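Local coordinates for protein thiosulfate sulfurtransferase YnjE (Escherichia coli, PDB 2WLR) that transfers sulfur from thiosulfate to cyanide in the periplasm, giving thiocyanate and sulfite through a cysteine persulfide intermediate, at residues V186-L191 / K265-P270; E176-P181 / A216-Q221. All blocks are in the same frame, centred on the assembly; numbering follows the deposited sequence.

Following the chain from the N terminus, residues 176-181 come first, then 186-191, 216-221 and finally 265-270. The two loops therefore cross: contact 2 closes back from 216-221 to 176-181, while contact 1 starts between those two segments and closes only at 265-270. Contact 2 ties the weakly bonded strand around 178-179 to helix 213-226 of the second rhodanese domain, in a buried place close to helix 369-380. Contact 1 lies at the surface and fastens the start of helix 188-197 to the connection leading to strand 273-274. Their centres are about 12 Å apart, and Val186 N probably donates to Val177 O at 3.0 Å, joining the two.

Contact 1: residues V186-L191 / K265-P270; sequences VSDEQL and KIPAQP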
loop_
_atom_site.group_PDB
_atom_site.type_symbol
_atom_site.label_atom_id
_atom_site.label_comp_id
_atom_site.label_asym_id
_atom_site.label_seq_id
_atom_site.Cartn_x
_atom_site.Cartn_y
_atom_site.Cartn_z
ATOM N N VAL A 186 5.808 -0.626 -21.529
ATOM C CA VAL A 186 6.340 -1.185 -22.791
ATOM C C VAL A 186 5.501 -2.367 -23.313
ATOM O O VAL A 186 4.646 -2.923 -22.625
ATOM C CB VAL A 186 7.843 -1.579 -22.622
ATOM C CG1 VAL A 186 8.694 -0.308 -22.245
ATOM C CG2 VAL A 186 8.019 -2.718 -21.593
ATOM N N SER A 187 5.776 -2.752 -24.555
ATOM C CA SER A 187 5.050 -3.828 -25.199
ATOM C C SER A 187 5.213 -5.159 -24.476
ATOM O O SER A 187 6.192 -5.375 -23.750
ATOM C CB SER A 187 5.500 -3.989 -26.646
ATOM O OG SER A 187 6.833 -4.481 -26.685
ATOM N N ASP A 188 4.289 -6.075 -24.742
ATOM C CA ASP A 188 4.361 -7.426 -24.168
ATOM C C ASP A 188 5.708 -8.072 -24.498
ATOM O O ASP A 188 6.323 -8.686 -23.644
ATOM C CB ASP A 188 3.204 -8.302 -24.644
ATOM C CG ASP A 188 1.847 -7.763 -24.219
ATOM O OD1 ASP A 188 1.783 -6.998 -23.206
ATOM O OD2 ASP A 188 0.868 -8.119 -24.880
ATOM N N GLU A 189 6.187 -7.904 -25.730
ATOM C CA GLU A 189 7.471 -8.495 -26.119
ATOM C C GLU A 189 8.646 -7.930 -25.328
ATOM O O GLU A 189 9.619 -8.632 -24.997
ATOM C CB GLU A 189 7.819 -8.263 -27.619
ATOM C CG GLU A 189 6.818 -8.229 -28.731
ATOM C CD GLU A 189 5.864 -7.023 -28.774
ATOM O OE1 GLU A 189 6.035 -6.021 -29.547
ATOM O OE2 GLU A 189 4.855 -7.169 -28.102
ATOM N N GLN A 190 8.645 -6.615 -25.113
ATOM C CA GLN A 190 9.664 -5.996 -24.280
ATOM C C GLN A 190 9.527 -6.425 -22.817
ATOM O O GLN A 190 10.538 -6.648 -22.157
ATOM C CB GLN A 190 9.675 -4.463 -24.400
ATOM C CG GLN A 190 10.174 -3.965 -25.740
ATOM C CD GLN A 190 11.663 -4.190 -25.999
ATOM O OE1 GLN A 190 12.158 -3.910 -27.105
ATOM N NE2 GLN A 190 12.379 -4.668 -25.005
ATOM N N LEU A 191 8.311 -6.580 -22.307
ATOM C CA LEU A 191 8.149 -7.135 -20.958
ATOM C C LEU A 191 8.724 -8.540 -20.847
ATOM O O LEU A 191 9.381 -8.882 -19.874
ATOM C CB LEU A 191 6.678 -7.143 -20.513
ATOM C CG LEU A 191 6.045 -5.757 -20.310
ATOM C CD1 LEU A 191 4.576 -5.956 -19.917
ATOM C CD2 LEU A 191 6.762 -4.925 -19.286
ATOM N N LYS A 265 1.757 -17.590 -21.656
ATOM C CA LYS A 265 1.683 -16.515 -22.638
ATOM C C LYS A 265 1.458 -15.181 -21.933
ATOM O O LYS A 265 0.605 -15.072 -21.052
ATOM C CB LYS A 265 0.565 -16.742 -23.663
ATOM C CG LYS A 265 0.848 -17.842 -24.656
ATOM C CD LYS A 265 -0.038 -17.683 -25.865
ATOM C CE LYS A 265 0.015 -18.899 -26.761
ATOM N NZ LYS A 265 -1.196 -18.896 -27.623
ATOM N N ILE A 266 2.206 -14.168 -22.354
ATOM C CA ILE A 266 2.070 -12.805 -21.842
ATOM C C ILE A 266 1.110 -12.069 -22.786
ATOM O O ILE A 266 1.260 -12.170 -24.011
ATOM C CB ILE A 266 3.447 -12.132 -21.832
ATOM C CG1 ILE A 266 4.347 -12.831 -20.819
ATOM C CG2 ILE A 266 3.353 -10.626 -21.522
ATOM C CD1 ILE A 266 5.829 -12.461 -20.905
ATOM N N PRO A 267 0.093 -11.374 -22.249
ATOM C CA PRO A 267 -0.163 -11.155 -20.817
ATOM C C PRO A 267 -1.175 -12.139 -20.254
ATOM O O PRO A 267 -2.184 -12.396 -20.883
ATOM C CB PRO A 267 -0.769 -9.756 -20.790
ATOM C CG PRO A 267 -1.593 -9.698 -22.081
ATOM C CD PRO A 267 -0.879 -10.638 -23.083
ATOM N N ALA A 268 -0.935 -12.664 -19.060
ATOM C CA ALA A 268 -1.863 -13.595 -18.432
ATOM C C ALA A 268 -3.050 -12.905 -17.767
ATOM O O ALA A 268 -4.107 -13.518 -17.607
ATOM C CB ALA A 268 -1.152 -14.416 -17.412
ATOM N N GLN A 269 -2.884 -11.635 -17.382
ATOM C CA GLN A 269 -3.932 -10.912 -16.656
ATOM C C GLN A 269 -4.213 -9.553 -17.299
ATOM O O GLN A 269 -4.016 -8.508 -16.674
ATOM C CB GLN A 269 -3.546 -10.765 -15.182
ATOM C CG GLN A 269 -3.261 -12.080 -14.481
ATOM C CD GLN A 269 -4.430 -13.047 -14.429
ATOM O OE1 GLN A 269 -5.588 -12.654 -14.510
ATOM N NE2 GLN A 269 -4.122 -14.331 -14.291
ATOM N N PRO A 270 -4.653 -9.556 -18.558
ATOM C CA PRO A 270 -4.811 -8.300 -19.297
ATOM C C PRO A 270 -5.840 -7.357 -18.639
ATOM O O PRO A 270 -5.730 -6.159 -18.791
ATOM C CB PRO A 270 -5.263 -8.764 -20.690
ATOM C CG PRO A 270 -5.859 -10.135 -20.450
ATOM C CD PRO A 270 -5.099 -10.737 -19.333
#
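Asp188 packs against Ile266 and Pro267 in a small surface contact between the first turn of helix 188-197 and the loop that runs from helix 238-243 to strand 273-274. Asp188 CB rests on the Ile266 branch methyl CG2 at 3.9 Å. Ile266 CG1 lies beside its own backbone N (chi1 -66°), which leaves CG2 anti to that N and directed at the helix; the Ile266 side chain also touches Lys192 and Leu195 farther along the same helix. The side chains of Asp188 and Pro267 cross at a slant, and Asp188 OD2 comes within 3.6 Å of Pro267 CD. A cis peptide bond joins Ile266 to Pro267. Helix 188-197 belongs to the second rhodanese domain, and the loop runs on to strand 273-274, an outermost strand of the parallel sheet of the third rhodanese unit. Tyr225 of helix 213-226 joins the contact: its hydroxyl hydrogen-bonds Asp188 OD1, so the two carboxylate oxygens have different surroundings, and its side chain also touches Pro267 and Leu191. Just before Asp188, Ser187 is the N-cap of the helix. Its OG accepts from Gln190 N at 3.2 Å in a nearly straight bond (164°), while Ser187 O accepts from Leu191 N at 2.8 Å.

Contact 2: residues E176-P181 / A216-Q221; sequences EVESEP and AARVAQ
Val177 and Glu178 meet Val219 and Arg218 where a short, weakly bonded strand of the second rhodanese domain, an alpha/beta fold built round a parallel sheet, lies beside helix 213-226. Val177 comes first and makes the apolar half of the contact: its CG2 methyl faces Val219 CG2 at 4.3 Å, and Val219 in turn rests on Leu208 of the central strand 205-209. Glu178 follows with a buried salt bridge. Its CG sits between the backbone N and the carbonyl carbon (chi1 63°), and the chain beyond is extended, carrying the carboxylate to the side of the guanidinium. Arg218 bends at chi2 to present that edge and grips one oxygen with two nitrogens. The flat groups are turned 61° apart: Arg218 NE meets Glu178 OE1 at 2.9 Å from above the carboxylate plane, whereas Arg218 NH2 reaches Glu178 OE1, also at 2.9 Å, nearly along the C-O axis. The other carboxylate oxygen, OE2, accepts from Trp369 NE1, and a bound HEPES molecule lies about 3 Å from the Glu178 side chain at the nearest atoms. Arg218 NH2 also forms a salt bridge with Asp390, and the arginine touches Trp369 and Ser372, so the pair reaches toward helix 369-380 of the third domain. A leucine in place of Arg218 would probably leave the buried Glu178 OE1 and Asp390 without their shared positive partner. Beyond Glu178, Ser179 OG donates to Glu180 O at 2.9 Å within the segment.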
loop_
_atom_site.group_PDB
_atom_site.type_symbol
_atom_site.label_atom_id
_atom_site.label_comp_id
_atom_site.label_asym_id
_atom_site.label_seq_id
_atom_site.Cartn_x
_atom_site.Cartn_y
_atom_site.Cartn_z
ATOM N N GLU A 176 12.877 0.310 -17.731
ATOM C CA GLU A 176 12.768 -1.027 -18.341
ATOM C C GLU A 176 11.323 -1.474 -18.514
ATOM O O GLU A 176 11.065 -2.444 -19.225
ATOM C CB GLU A 176 13.488 -2.095 -17.513
ATOM C CG GLU A 176 14.963 -1.875 -17.340
ATOM C CD GLU A 176 15.596 -2.922 -16.445
ATOM O OE1 GLU A 176 15.486 -4.120 -16.790
ATOM O OE2 GLU A 176 16.178 -2.572 -15.395
ATOM N N VAL A 177 10.368 -0.831 -17.842
ATOM C CA VAL A 177 8.984 -1.293 -17.929
ATOM C C VAL A 177 7.996 -0.295 -18.535
ATOM O O VAL A 177 6.853 -0.662 -18.767
ATOM C CB VAL A 177 8.440 -1.751 -16.558
ATOM C CG1 VAL A 177 9.457 -2.683 -15.893
ATOM C CG2 VAL A 177 8.126 -0.543 -15.649
ATOM N N GLU A 178 8.448 0.945 -18.773
ATOM C CA GLU A 178 7.623 2.012 -19.314
ATOM C C GLU A 178 8.524 2.906 -20.156
ATOM O O GLU A 178 9.748 2.940 -19.956
ATOM C CB GLU A 178 6.919 2.797 -18.201
ATOM C CG GLU A 178 7.886 3.511 -17.288
ATOM C CD GLU A 178 7.238 4.268 -16.170
ATOM O OE1 GLU A 178 6.005 4.161 -16.004
ATOM O OE2 GLU A 178 7.959 5.011 -15.462
ATOM N N SER A 179 7.919 3.653 -21.067
ATOM C CA SER A 179 8.705 4.517 -21.943
ATOM C C SER A 179 7.893 5.657 -22.509
ATOM O O SER A 179 6.684 5.701 -22.397
ATOM C CB SER A 179 9.261 3.690 -23.105
ATOM O OG SER A 179 8.221 3.335 -23.982
ATOM N N GLU A 180 8.612 6.556 -23.179
ATOM C CA GLU A 180 8.044 7.559 -24.062
ATOM C C GLU A 180 7.241 6.860 -25.154
ATOM O O GLU A 180 7.503 5.685 -25.469
ATOM C CB GLU A 180 9.177 8.356 -24.719
ATOM C CG GLU A 180 10.022 9.169 -23.781
ATOM C CD GLU A 180 9.395 10.480 -23.404
ATOM O OE1 GLU A 180 8.178 10.669 -23.635
ATOM O OE2 GLU A 180 10.137 11.339 -22.849
ATOM N N PRO A 181 6.269 7.569 -25.743
ATOM C CA PRO A 181 5.912 8.969 -25.574
ATOM C C PRO A 181 4.870 9.295 -24.499
ATOM O O PRO A 181 4.694 10.463 -24.157
ATOM C CB PRO A 181 5.319 9.315 -26.939
ATOM C CG PRO A 181 4.634 8.107 -27.305
ATOM C CD PRO A 181 5.570 6.987 -26.896
ATOM N N ALA A 216 8.244 0.739 -6.831
ATOM C CA ALA A 216 8.101 -0.699 -6.723
ATOM C C ALA A 216 6.705 -1.155 -7.173
ATOM O O ALA A 216 6.559 -2.176 -7.856
ATOM C CB ALA A 216 8.380 -1.148 -5.307
ATOM N N ALA A 217 5.676 -0.386 -6.816
ATOM C CA ALA A 217 4.329 -0.735 -7.140
ATOM C C ALA A 217 4.066 -0.705 -8.632
ATOM O O ALA A 217 3.311 -1.509 -9.172
ATOM C CB ALA A 217 3.316 0.177 -6.423
ATOM N N ARG A 218 4.671 0.265 -9.301
ATOM C CA ARG A 218 4.522 0.377 -10.744
ATOM C C ARG A 218 5.043 -0.857 -11.429
ATOM O O ARG A 218 4.367 -1.434 -12.290
ATOM C CB ARG A 218 5.230 1.650 -11.219
ATOM C CG ARG A 218 5.294 1.800 -12.743
ATOM C CD ARG A 218 3.944 1.918 -13.389
ATOM N NE ARG A 218 4.073 2.487 -14.734
ATOM C CZ ARG A 218 3.092 2.604 -15.627
ATOM N NH1 ARG A 218 1.882 2.133 -15.390
ATOM N NH2 ARG A 218 3.365 3.169 -16.821
ATOM N N VAL A 219 6.262 -1.258 -11.058
ATOM C CA VAL A 219 6.856 -2.465 -11.625
ATOM C C VAL A 219 5.990 -3.664 -11.254
ATOM O O VAL A 219 5.713 -4.524 -12.082
ATOM C CB VAL A 219 8.290 -2.659 -11.150
ATOM C CG1 VAL A 219 8.891 -3.960 -11.672
ATOM C CG2 VAL A 219 9.160 -1.484 -11.588
ATOM N N ALA A 220 5.535 -3.729 -10.007
ATOM C CA ALA A 220 4.749 -4.852 -9.569
ATOM C C ALA A 220 3.478 -5.027 -10.346
ATOM O O ALA A 220 3.128 -6.155 -10.713
ATOM C CB ALA A 220 4.423 -4.713 -8.054
ATOM N N GLN A 221 2.711 -3.959 -10.532
ATOM C CA GLN A 221 1.433 -4.075 -11.195
ATOM C C GLN A 221 1.634 -4.536 -12.645
ATOM O O GLN A 221 0.856 -5.343 -13.171
ATOM C CB GLN A 221 0.661 -2.756 -11.112
ATOM C CG GLN A 221 -0.769 -2.773 -11.706
ATOM C CD GLN A 221 -0.817 -2.546 -13.218
ATOM O OE1 GLN A 221 0.155 -2.151 -13.806
ATOM N NE2 GLN A 221 -1.962 -2.846 -13.838
#